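Local coordinates for protein nucleoside kinase (Methanococcus jannaschii, PDB 2C49) that phosphorylates nucleosides, above all inosine, guanosine and cytidine, to their monophosphates, using ATP as the preferred phosphate donor with magnesium or manganese, at residues I234-V239 with V277-G282; A271-F276 with D291-R296; G12-D17 with S63-D68. All coordinates share one frame; numbering follows the deposited sequence.

Contact 1: residues I234-V239 with V277-G282; sequences IKAGKV and VVEAKG. With ANP (phosphoaminophosphonic acid-adenylate ester), chain F.
Glu279 reaches across to the backbone of Gly237. Its CG stands anti to its own carbonyl carbon (chi1 -52°), and the chain runs extended from there, which carries the carboxylate to 234-239. OE2 accepts the N-H of Gly237, with 2.9 Å between Gly237 N and Glu279 OE2. The bond is nearly straight at the hydrogen (169°), but the N-H comes from above the carboxylate plane. The flank of the same side chain lies along the glycine, with Glu279 CG 3.4 Å from Gly237 O. OE2 has a second partner in Arg296, which forms a salt bridge with it. The positive charge of Arg296 probably helps to hold the carboxylate in place.

Val278 turns its CG2 towards the adenine and towards the methyl of Ala236. The CB of Ala236 and CG2 of Val278 are 3.5 Å apart. The same CG2 lies 3.9 Å from N1 of the ANP base. Val239 comes in with both methyls. Its CG2 is 3.4 Å from N6 of ANP, while its CG1 packs near Val278 CB. These contacts with the base are packing. The backbone of 234-239 also approaches the base: Ile234 O is 3.2 Å from ANP C2.

A type I turn from Val277 to Ala280 begins on the last residue of helix 263-277 and places Val278 and Glu279 side by side, one for the base and one for the loop. Together the two loops border the adenine pocket of the nucleotide site in this PfkB (ribokinase-like) fold.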
loop_
_atom_site.group_PDB
_atom_site.type_symbol
_atom_site.label_atom_id
_atom_site.label_comp_id
_atom_site.label_asym_id
_atom_site.label_seq_id
_atom_site.Cartn_x
_atom_site.Cartn_y
_atom_site.Cartn_z
ATOM N N ILE A 234 -31.163 -3.505 6.093
ATOM C CA ILE A 234 -31.957 -3.488 4.884
ATOM C C ILE A 234 -31.117 -4.196 3.858
ATOM O O ILE A 234 -29.971 -3.802 3.609
ATOM C CB ILE A 234 -32.278 -2.016 4.473
ATOM C CG1 ILE A 234 -33.456 -1.486 5.301
ATOM C CG2 ILE A 234 -32.551 -1.896 2.965
ATOM C CD1 ILE A 234 -33.539 0.003 5.446
ATOM N N LYS A 235 -31.661 -5.280 3.308
ATOM C CA LYS A 235 -30.979 -6.031 2.266
ATOM C C LYS A 235 -30.365 -5.102 1.185
ATOM O O LYS A 235 -30.971 -4.118 0.730
ATOM C CB LYS A 235 -31.940 -7.054 1.615
ATOM C CG LYS A 235 -31.665 -8.500 2.086
ATOM C CD LYS A 235 -32.759 -9.463 1.628
ATOM C CE LYS A 235 -33.127 -10.443 2.740
ATOM N NZ LYS A 235 -33.069 -11.864 2.283
ATOM N N ALA A 236 -29.140 -5.432 0.807
ATOM C CA ALA A 236 -28.536 -4.920 -0.412
ATOM C C ALA A 236 -28.740 -5.961 -1.525
ATOM O O ALA A 236 -29.268 -7.054 -1.283
ATOM C CB ALA A 236 -27.048 -4.704 -0.185
ATOM N N GLY A 237 -28.386 -5.637 -2.836
ATOM C CA GLY A 237 -28.223 -6.531 -3.967
ATOM C C GLY A 237 -26.760 -6.890 -4.156
ATOM O O GLY A 237 -25.976 -6.068 -4.636
ATOM N N LYS A 238 -26.397 -8.116 -3.775
ATOM C CA LYS A 238 -25.007 -8.601 -3.839
ATOM C C LYS A 238 -23.991 -7.712 -3.101
ATOM O O LYS A 238 -23.598 -6.650 -3.603
ATOM C CB LYS A 238 -24.567 -8.863 -5.289
ATOM C CG LYS A 238 -24.942 -10.239 -5.809
ATOM C CD LYS A 238 -25.345 -10.186 -7.275
ATOM C CE LYS A 238 -26.648 -10.930 -7.515
ATOM N NZ LYS A 238 -26.961 -11.044 -8.966
ATOM N N VAL A 239 -23.578 -8.151 -1.910
ATOM C CA VAL A 239 -22.594 -7.427 -1.094
ATOM C C VAL A 239 -21.187 -7.603 -1.673
ATOM O O VAL A 239 -20.680 -8.724 -1.773
ATOM C CB VAL A 239 -22.621 -7.893 0.389
ATOM C CG1 VAL A 239 -21.611 -7.119 1.225
ATOM C CG2 VAL A 239 -24.021 -7.754 0.975
ATOM N N VAL A 277 -24.410 1.382 -0.982
ATOM C CA VAL A 277 -22.952 1.591 -1.006
ATOM C C VAL A 277 -22.179 0.269 -0.993
ATOM O O VAL A 277 -21.208 0.116 -1.754
ATOM C CB VAL A 277 -22.508 2.576 0.126
ATOM C CG1 VAL A 277 -20.978 2.645 0.309
ATOM C CG2 VAL A 277 -23.071 3.975 -0.140
ATOM N N VAL A 278 -22.610 -0.683 -0.157
ATOM C CA VAL A 278 -21.988 -2.028 -0.098
ATOM C C VAL A 278 -22.083 -2.891 -1.384
ATOM O O VAL A 278 -21.534 -3.989 -1.448
ATOM C CB VAL A 278 -22.524 -2.881 1.105
ATOM C CG1 VAL A 278 -22.306 -2.197 2.428
ATOM C CG2 VAL A 278 -24.011 -3.279 0.902
ATOM N N GLU A 279 -22.798 -2.402 -2.386
ATOM C CA GLU A 279 -22.931 -3.100 -3.663
ATOM C C GLU A 279 -21.752 -2.851 -4.608
ATOM O O GLU A 279 -21.703 -3.432 -5.668
ATOM C CB GLU A 279 -24.252 -2.720 -4.363
ATOM C CG GLU A 279 -25.496 -2.883 -3.494
ATOM C CD GLU A 279 -26.788 -2.784 -4.289
ATOM O OE1 GLU A 279 -26.723 -2.556 -5.508
ATOM O OE2 GLU A 279 -27.869 -2.928 -3.695
ATOM N N ALA A 280 -20.818 -1.980 -4.230
ATOM C CA ALA A 280 -19.632 -1.739 -5.072
ATOM C C ALA A 280 -18.418 -1.488 -4.191
ATOM O O ALA A 280 -18.577 -1.117 -3.031
ATOM C CB ALA A 280 -19.870 -0.539 -6.031
ATOM N N LYS A 281 -17.217 -1.719 -4.714
ATOM C CA LYS A 281 -15.998 -1.413 -3.956
ATOM C C LYS A 281 -15.717 0.085 -4.023
ATOM O O LYS A 281 -15.894 0.714 -5.061
ATOM C CB LYS A 281 -14.787 -2.210 -4.483
ATOM C CG LYS A 281 -13.529 -2.127 -3.630
ATOM C CD LYS A 281 -12.485 -3.161 -4.123
ATOM C CE LYS A 281 -12.427 -4.368 -3.188
ATOM N NZ LYS A 281 -11.294 -5.231 -3.562
ATOM N N GLY A 282 -15.296 0.638 -2.895
ATOM C CA GLY A 282 -15.011 2.047 -2.770
ATOM C C GLY A 282 -16.115 2.608 -1.911
ATOM O O GLY A 282 -17.293 2.251 -2.105
HETATM P PG ANP F . -15.980 -1.180 8.556
HETATM O O1G ANP F . -15.410 -0.417 7.278
HETATM O O2G ANP F . -15.231 -2.557 8.806
HETATM O O3G ANP F . -15.741 -0.234 9.817
HETATM P PB ANP F . -18.538 -1.802 9.850
HETATM O O1B ANP F . -17.879 -3.013 10.647
HETATM O O2B ANP F . -18.182 -0.428 10.597
HETATM N N3B ANP F . -17.677 -1.575 8.351
HETATM P PA ANP F . -21.201 -1.076 10.291
HETATM O O1A ANP F . -21.628 -1.356 11.803
HETATM O O2A ANP F . -20.643 0.412 10.156
HETATM O O3A ANP F . -20.135 -2.109 9.653
HETATM O "O5'" ANP F . -22.530 -1.164 9.380
HETATM C "C5'" ANP F . -23.193 0.077 9.270
HETATM C "C4'" ANP F . -24.587 -0.137 8.732
HETATM O "O4'" ANP F . -24.626 -0.355 7.310
HETATM C "C3'" ANP F . -25.463 -1.192 9.395
HETATM O "O3'" ANP F . -26.163 -0.828 10.555
HETATM C "C2'" ANP F . -26.246 -1.823 8.262
HETATM O "O2'" ANP F . -27.504 -1.142 8.227
HETATM C "C1'" ANP F . -25.596 -1.344 6.976
HETATM N N9 ANP F . -24.935 -2.579 6.487
HETATM C C8 ANP F . -23.794 -3.166 6.945
HETATM N N7 ANP F . -23.467 -4.330 6.300
HETATM C C5 ANP F . -24.447 -4.500 5.399
HETATM C C6 ANP F . -24.824 -5.473 4.357
HETATM N N6 ANP F . -23.991 -6.528 4.178
HETATM N N1 ANP F . -25.946 -5.270 3.609
HETATM C C2 ANP F . -26.780 -4.216 3.764
HETATM N N3 ANP F . -26.550 -3.246 4.686
HETATM C C4 ANP F . -25.372 -3.386 5.535
#

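Contact 2: residues A271-F276 with D291-R296; sequences AATASF and DKVVER. With ANP (phosphoaminophosphonic acid-adenylate ester), chain F.
Arg296 reaches from helix 290-299 to Ser275 and Phe276 on helix 263-277. Its CB already touches the ring, at 3.7 Å from Phe276 CE1. CG is anti to the backbone N, which sends the chain out towards the other helix. The bend comes at chi3 (-82°), about the CG-CD bond, and turns the guanidinium over the ring. CD itself fits between the two partners, 3.2 Å from Ser275 OG and also close to Phe276 CE1. NE then lies over the ring face, 3.4 Å from Phe276 CZ.

The guanidinium rests flat on the phenyl ring, with the planes 3° apart. Arg296 CZ is 3.5 Å from the ring centroid, so this is a stacked cation-pi contact. The contact joins two helices of the ribokinase-like fold whose local axes cross at 108° and come within 8.9 Å of each other. The adenosine part of ANP lies against helix 263-277, where Ala274 CB is 3.2 Å from O4' of the nucleotide.

At the tip, NH1 gives a hydrogen bond to Ser275 OG, 3.0 Å from NH1 and in the guanidinium plane. That hydroxyl donates in turn to Ala272 O, so it has two partners, one a donor and one an acceptor. NH2 is near Phe276 CE2 and makes a salt bridge to Glu279.

Beside the stack, Val293 packs between the helices. Its CG1 is 3.8 Å from Ala272 CB, and both its methyls pack on Thr273 OG1, which is itself bonded to Ile269 O.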
loop_
_atom_site.group_PDB
_atom_site.type_symbol
_atom_site.label_atom_id
_atom_site.label_comp_id
_atom_site.label_asym_id
_atom_site.label_seq_id
_atom_site.Cartn_x
_atom_site.Cartn_y
_atom_site.Cartn_z
ATOM N N ALA A 271 -29.821 3.074 7.059
ATOM C CA ALA A 271 -29.664 1.660 6.751
ATOM C C ALA A 271 -29.833 1.392 5.263
ATOM O O ALA A 271 -29.103 0.550 4.702
ATOM C CB ALA A 271 -30.626 0.808 7.568
ATOM N N ALA A 272 -30.779 2.094 4.630
ATOM C CA ALA A 272 -31.048 1.889 3.203
ATOM C C ALA A 272 -29.988 2.542 2.329
ATOM O O ALA A 272 -29.729 2.064 1.219
ATOM C CB ALA A 272 -32.457 2.381 2.822
ATOM N N THR A 273 -29.361 3.605 2.842
ATOM C CA THR A 273 -28.272 4.268 2.133
ATOM C C THR A 273 -27.093 3.316 2.089
ATOM O O THR A 273 -26.521 3.101 1.019
ATOM C CB THR A 273 -27.853 5.572 2.833
ATOM O OG1 THR A 273 -28.975 6.464 2.883
ATOM C CG2 THR A 273 -26.800 6.326 1.999
ATOM N N ALA A 274 -26.764 2.730 3.239
ATOM C CA ALA A 274 -25.649 1.788 3.348
ATOM C C ALA A 274 -25.814 0.541 2.455
ATOM O O ALA A 274 -24.829 0.032 1.881
ATOM C CB ALA A 274 -25.403 1.411 4.819
ATOM N N SER A 275 -27.060 0.071 2.313
ATOM C CA SER A 275 -27.356 -1.078 1.462
ATOM C C SER A 275 -26.996 -0.871 -0.005
ATOM O O SER A 275 -26.702 -1.835 -0.706
ATOM C CB SER A 275 -28.823 -1.526 1.608
ATOM O OG SER A 275 -29.696 -0.631 0.926
ATOM N N PHE A 276 -27.020 0.384 -0.468
ATOM C CA PHE A 276 -26.588 0.710 -1.829
ATOM C C PHE A 276 -25.055 0.759 -1.960
ATOM O O PHE A 276 -24.491 0.247 -2.925
ATOM C CB PHE A 276 -27.154 2.068 -2.267
ATOM C CG PHE A 276 -28.579 2.012 -2.716
ATOM C CD1 PHE A 276 -29.602 2.424 -1.858
ATOM C CD2 PHE A 276 -28.908 1.566 -4.001
ATOM C CE1 PHE A 276 -30.948 2.372 -2.280
ATOM C CE2 PHE A 276 -30.246 1.532 -4.430
ATOM C CZ PHE A 276 -31.264 1.942 -3.556
ATOM N N ASP A 291 -34.187 9.732 -3.684
ATOM C CA ASP A 291 -35.323 9.013 -4.258
ATOM C C ASP A 291 -35.074 7.494 -4.275
ATOM O O ASP A 291 -35.939 6.718 -3.868
ATOM C CB ASP A 291 -35.680 9.553 -5.647
ATOM C CG ASP A 291 -36.322 10.946 -5.583
ATOM O OD1 ASP A 291 -36.673 11.418 -4.464
ATOM O OD2 ASP A 291 -36.523 11.645 -6.599
ATOM N N LYS A 292 -33.880 7.082 -4.705
ATOM C CA LYS A 292 -33.530 5.653 -4.730
ATOM C C LYS A 292 -33.577 5.039 -3.331
ATOM O O LYS A 292 -34.045 3.921 -3.152
ATOM C CB LYS A 292 -32.154 5.406 -5.370
ATOM C CG LYS A 292 -32.096 5.784 -6.870
ATOM C CD LYS A 292 -32.679 4.720 -7.764
ATOM C CE LYS A 292 -32.521 5.090 -9.232
ATOM N NZ LYS A 292 -31.137 4.843 -9.728
ATOM N N VAL A 293 -33.112 5.792 -2.339
ATOM C CA VAL A 293 -33.020 5.276 -0.983
ATOM C C VAL A 293 -34.399 5.079 -0.385
ATOM O O VAL A 293 -34.658 4.073 0.286
ATOM C CB VAL A 293 -32.238 6.235 -0.094
ATOM C CG1 VAL A 293 -32.430 5.877 1.368
ATOM C CG2 VAL A 293 -30.815 6.179 -0.458
ATOM N N VAL A 294 -35.261 6.068 -0.621
ATOM C CA VAL A 294 -36.648 6.042 -0.165
ATOM C C VAL A 294 -37.410 4.941 -0.879
ATOM O O VAL A 294 -38.157 4.197 -0.247
ATOM C CB VAL A 294 -37.324 7.425 -0.396
ATOM C CG1 VAL A 294 -38.851 7.319 -0.356
ATOM C CG2 VAL A 294 -36.806 8.428 0.642
ATOM N N GLU A 295 -37.234 4.837 -2.197
ATOM C CA GLU A 295 -37.874 3.761 -2.960
ATOM C C GLU A 295 -37.523 2.398 -2.356
ATOM O O GLU A 295 -38.402 1.602 -2.096
ATOM C CB GLU A 295 -37.481 3.845 -4.436
ATOM C CG GLU A 295 -38.001 2.741 -5.333
ATOM C CD GLU A 295 -37.562 2.941 -6.774
ATOM O OE1 GLU A 295 -36.338 3.078 -7.011
ATOM O OE2 GLU A 295 -38.435 2.986 -7.662
ATOM N N ARG A 296 -36.234 2.153 -2.111
ATOM C CA ARG A 296 -35.790 0.933 -1.429
ATOM C C ARG A 296 -36.418 0.727 -0.033
ATOM O O ARG A 296 -36.836 -0.387 0.291
ATOM C CB ARG A 296 -34.254 0.885 -1.332
ATOM C CG ARG A 296 -33.728 -0.424 -0.787
ATOM C CD ARG A 296 -32.244 -0.635 -1.011
ATOM N NE ARG A 296 -31.964 -1.132 -2.364
ATOM C CZ ARG A 296 -30.745 -1.435 -2.808
ATOM N NH1 ARG A 296 -29.699 -1.303 -2.003
ATOM N NH2 ARG A 296 -30.575 -1.896 -4.052
HETATM P PG ANP F . -15.980 -1.180 8.556
HETATM O O1G ANP F . -15.410 -0.417 7.278
HETATM O O2G ANP F . -15.231 -2.557 8.806
HETATM O O3G ANP F . -15.741 -0.234 9.817
HETATM P PB ANP F . -18.538 -1.802 9.850
HETATM O O1B ANP F . -17.879 -3.013 10.647
HETATM O O2B ANP F . -18.182 -0.428 10.597
HETATM N N3B ANP F . -17.677 -1.575 8.351
HETATM P PA ANP F . -21.201 -1.076 10.291
HETATM O O1A ANP F . -21.628 -1.356 11.803
HETATM O O2A ANP F . -20.643 0.412 10.156
HETATM O O3A ANP F . -20.135 -2.109 9.653
HETATM O "O5'" ANP F . -22.530 -1.164 9.380
HETATM C "C5'" ANP F . -23.193 0.077 9.270
HETATM C "C4'" ANP F . -24.587 -0.137 8.732
HETATM O "O4'" ANP F . -24.626 -0.355 7.310
HETATM C "C3'" ANP F . -25.463 -1.192 9.395
HETATM O "O3'" ANP F . -26.163 -0.828 10.555
HETATM C "C2'" ANP F . -26.246 -1.823 8.262
HETATM O "O2'" ANP F . -27.504 -1.142 8.227
HETATM C "C1'" ANP F . -25.596 -1.344 6.976
HETATM N N9 ANP F . -24.935 -2.579 6.487
HETATM C C8 ANP F . -23.794 -3.166 6.945
HETATM N N7 ANP F . -23.467 -4.330 6.300
HETATM C C5 ANP F . -24.447 -4.500 5.399
HETATM C C6 ANP F . -24.824 -5.473 4.357
HETATM N N6 ANP F . -23.991 -6.528 4.178
HETATM N N1 ANP F . -25.946 -5.270 3.609
HETATM C C2 ANP F . -26.780 -4.216 3.764
HETATM N N3 ANP F . -26.550 -3.246 4.686
HETATM C C4 ANP F . -25.372 -3.386 5.535
#

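Contact 3: residues G12-D17 with S63-D68; sequences GHTALD and SCVGYD. With ADN (adenosine), chain C.
Ser63 makes both direct hydrogen bonds between 12-17 and 63-68, to Gly12 and Thr14. Its OG donates to Gly12 O, with 2.6 Å from Ser63 OG to Gly12 O, and meets that carbonyl almost head-on (C=O...donor angle 171°). Ser63 OG in turn accepts from Thr14 OG1, 2.8 Å away. Both hydroxyls are buried. Thr14 OG1 lies anti to its carbonyl carbon (chi1 -63°), which brings it within reach of the serine. Were this serine an alanine, the shared oxygen would be gone, and Gly12 O and the Thr14 hydroxyl would probably lose these partners.

Water adds a looser link. It sits 2.9 Å from His13 ND1 and donates a weak bond to Cys64 O. The other nitrogen of this imidazole, NE2, is bonded to Asp164.

Apolar contact is slight: Thr14 CB is 4.1 Å from Val65 CG1. Leu16 CD1 makes a loose van der Waals contact with the carboxylate of Asp68. That carboxylate is held by Lys98 and Thr96.

Substrate contacts lie on 12-17. His13 CD2 is 3.4 Å from C2 of adenosine. Asp17 takes both ribose hydroxyls: OD1 accepts from O2', and OD2 accepts from O3' at 2.5 Å. The chain here passes from strand 7-11 of the large sheet into strand 15-21 of the smaller one. This places the aspartate in the nucleoside site, where PfkB-family kinases bind the sugar.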
loop_
_atom_site.group_PDB
_atom_site.type_symbol
_atom_site.label_atom_id
_atom_site.label_comp_id
_atom_site.label_asym_id
_atom_site.label_seq_id
_atom_site.Cartn_x
_atom_site.Cartn_y
_atom_site.Cartn_z
ATOM N N GLY A 12 -12.797 15.882 9.606
ATOM C CA GLY A 12 -12.041 14.629 9.728
ATOM C C GLY A 12 -11.342 14.323 8.410
ATOM O O GLY A 12 -11.284 15.154 7.474
ATOM N N HIS A 13 -10.858 13.106 8.295
ATOM C CA HIS A 13 -9.993 12.751 7.173
ATOM C C HIS A 13 -10.670 12.724 5.818
ATOM O O HIS A 13 -11.783 12.196 5.667
ATOM C CB HIS A 13 -9.417 11.349 7.384
ATOM C CG HIS A 13 -8.586 11.215 8.624
ATOM N ND1 HIS A 13 -7.416 11.919 8.827
ATOM C CD2 HIS A 13 -8.746 10.420 9.710
ATOM C CE1 HIS A 13 -6.895 11.560 9.988
ATOM N NE2 HIS A 13 -7.704 10.678 10.553
ATOM N N THR A 14 -9.939 13.260 4.847
ATOM C CA THR A 14 -10.054 12.933 3.450
ATOM C C THR A 14 -8.848 12.058 3.075
ATOM O O THR A 14 -7.709 12.369 3.420
ATOM C CB THR A 14 -10.022 14.242 2.635
ATOM O OG1 THR A 14 -11.182 15.007 3.017
ATOM C CG2 THR A 14 -10.263 13.934 1.114
ATOM N N ALA A 15 -9.080 10.963 2.367
ATOM C CA ALA A 15 -8.005 9.978 2.182
ATOM C C ALA A 15 -8.158 9.242 0.872
ATOM O O ALA A 15 -9.247 9.232 0.316
ATOM C CB ALA A 15 -8.014 8.959 3.359
ATOM N N LEU A 16 -7.068 8.632 0.390
ATOM C CA LEU A 16 -7.094 7.678 -0.716
ATOM C C LEU A 16 -6.949 6.254 -0.134
ATOM O O LEU A 16 -6.095 5.986 0.709
ATOM C CB LEU A 16 -5.992 7.949 -1.771
ATOM C CG LEU A 16 -6.204 9.273 -2.502
ATOM C CD1 LEU A 16 -5.003 9.704 -3.292
ATOM C CD2 LEU A 16 -7.487 9.217 -3.393
ATOM N N ASP A 17 -7.834 5.375 -0.579
ATOM C CA ASP A 17 -8.002 4.053 -0.022
ATOM C C ASP A 17 -7.592 2.999 -1.036
ATOM O O ASP A 17 -7.984 3.085 -2.218
ATOM C CB ASP A 17 -9.493 3.792 0.184
ATOM C CG ASP A 17 -10.074 4.502 1.374
ATOM O OD1 ASP A 17 -9.354 5.181 2.172
ATOM O OD2 ASP A 17 -11.296 4.374 1.620
ATOM N N SER A 63 -10.769 19.184 6.325
ATOM C CA SER A 63 -9.765 18.131 6.464
ATOM C C SER A 63 -8.435 18.741 6.163
ATOM O O SER A 63 -8.346 19.782 5.485
ATOM C CB SER A 63 -9.946 17.039 5.385
ATOM O OG SER A 63 -11.275 16.551 5.334
ATOM N N CYS A 64 -7.389 18.053 6.614
ATOM C CA CYS A 64 -6.042 18.387 6.185
ATOM C C CYS A 64 -5.661 17.458 5.031
ATOM O O CYS A 64 -5.598 16.231 5.222
ATOM C CB CYS A 64 -5.068 18.166 7.335
ATOM S SG CYS A 64 -5.259 19.360 8.660
ATOM N N VAL A 65 -5.390 18.057 3.865
ATOM C CA VAL A 65 -4.915 17.328 2.685
ATOM C C VAL A 65 -3.471 17.657 2.320
ATOM O O VAL A 65 -2.872 18.626 2.816
ATOM C CB VAL A 65 -5.833 17.565 1.446
ATOM C CG1 VAL A 65 -7.241 17.130 1.745
ATOM C CG2 VAL A 65 -5.779 19.034 0.992
ATOM N N GLY A 66 -2.892 16.831 1.456
ATOM C CA GLY A 66 -1.472 16.901 1.224
ATOM C C GLY A 66 -1.090 17.644 -0.036
ATOM O O GLY A 66 -1.940 18.279 -0.692
ATOM N N TYR A 67 0.205 17.570 -0.357
ATOM C CA TYR A 67 0.735 18.102 -1.618
ATOM C C TYR A 67 0.171 17.388 -2.857
ATOM O O TYR A 67 0.216 17.925 -3.955
ATOM C CB TYR A 67 2.273 18.074 -1.609
ATOM C CG TYR A 67 2.904 16.703 -1.422
ATOM C CD1 TYR A 67 2.773 15.699 -2.398
ATOM C CD2 TYR A 67 3.673 16.425 -0.294
ATOM C CE1 TYR A 67 3.380 14.450 -2.244
ATOM C CE2 TYR A 67 4.278 15.175 -0.117
ATOM C CZ TYR A 67 4.141 14.193 -1.105
ATOM O OH TYR A 67 4.753 12.952 -0.940
ATOM N N ASP A 68 -0.356 16.173 -2.672
ATOM C CA ASP A 68 -1.164 15.528 -3.704
ATOM C C ASP A 68 -2.664 15.880 -3.513
ATOM O O ASP A 68 -3.533 15.018 -3.300
ATOM C CB ASP A 68 -0.867 14.018 -3.812
ATOM C CG ASP A 68 -1.048 13.251 -2.475
ATOM O OD1 ASP A 68 -0.596 13.733 -1.410
ATOM O OD2 ASP A 68 -1.592 12.127 -2.418
HETATM O "O5'" ADN C . -14.946 4.753 7.252
HETATM C "C5'" ADN C . -14.280 4.149 6.144
HETATM C "C4'" ADN C . -13.058 5.027 5.858
HETATM O "O4'" ADN C . -12.200 5.175 6.989
HETATM C "C3'" ADN C . -12.175 4.836 4.605
HETATM O "O3'" ADN C . -12.511 5.631 3.470
HETATM C "C2'" ADN C . -10.724 5.065 5.068
HETATM O "O2'" ADN C . -10.082 6.189 4.470
HETATM C "C1'" ADN C . -10.850 5.367 6.561
HETATM N N9 ADN C . -9.923 4.702 7.446
HETATM C C8 ADN C . -9.506 3.412 7.427
HETATM N N7 ADN C . -8.659 3.179 8.478
HETATM C C5 ADN C . -8.573 4.307 9.188
HETATM C C6 ADN C . -7.906 4.858 10.372
HETATM N N6 ADN C . -7.140 4.040 11.071
HETATM N N1 ADN C . -8.077 6.150 10.744
HETATM C C2 ADN C . -8.886 7.007 10.077
HETATM N N3 ADN C . -9.563 6.615 8.986
HETATM C C4 ADN C . -9.396 5.273 8.507
HETATM O O HOH W 1 -7.119 14.569 7.654
#

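Overall arrangement
From the N terminus, contact 3 comes first. Its loop holds strands 30-34 and 39-42, helix 44-54 and strand 58-62. It joins the link from strand 7-11 to strand 15-21 with the chain just after edge strand 58-62. The chain then runs through the other two strands of the four-stranded sheet and the rest of the large sheet. Contact 1 brings the loop after strand 228-231 to the end of helix 263-277, spanning helices 245-258 and 263-277. Contact 2 closes the short connection from helix 263-277 to helix 290-299. Contacts 1 and 2 cross, meet through the Glu279-Arg296 salt bridge, and both touch ANP. Contact 3 is in series with them, its centre about 25 Å from that of contact 1.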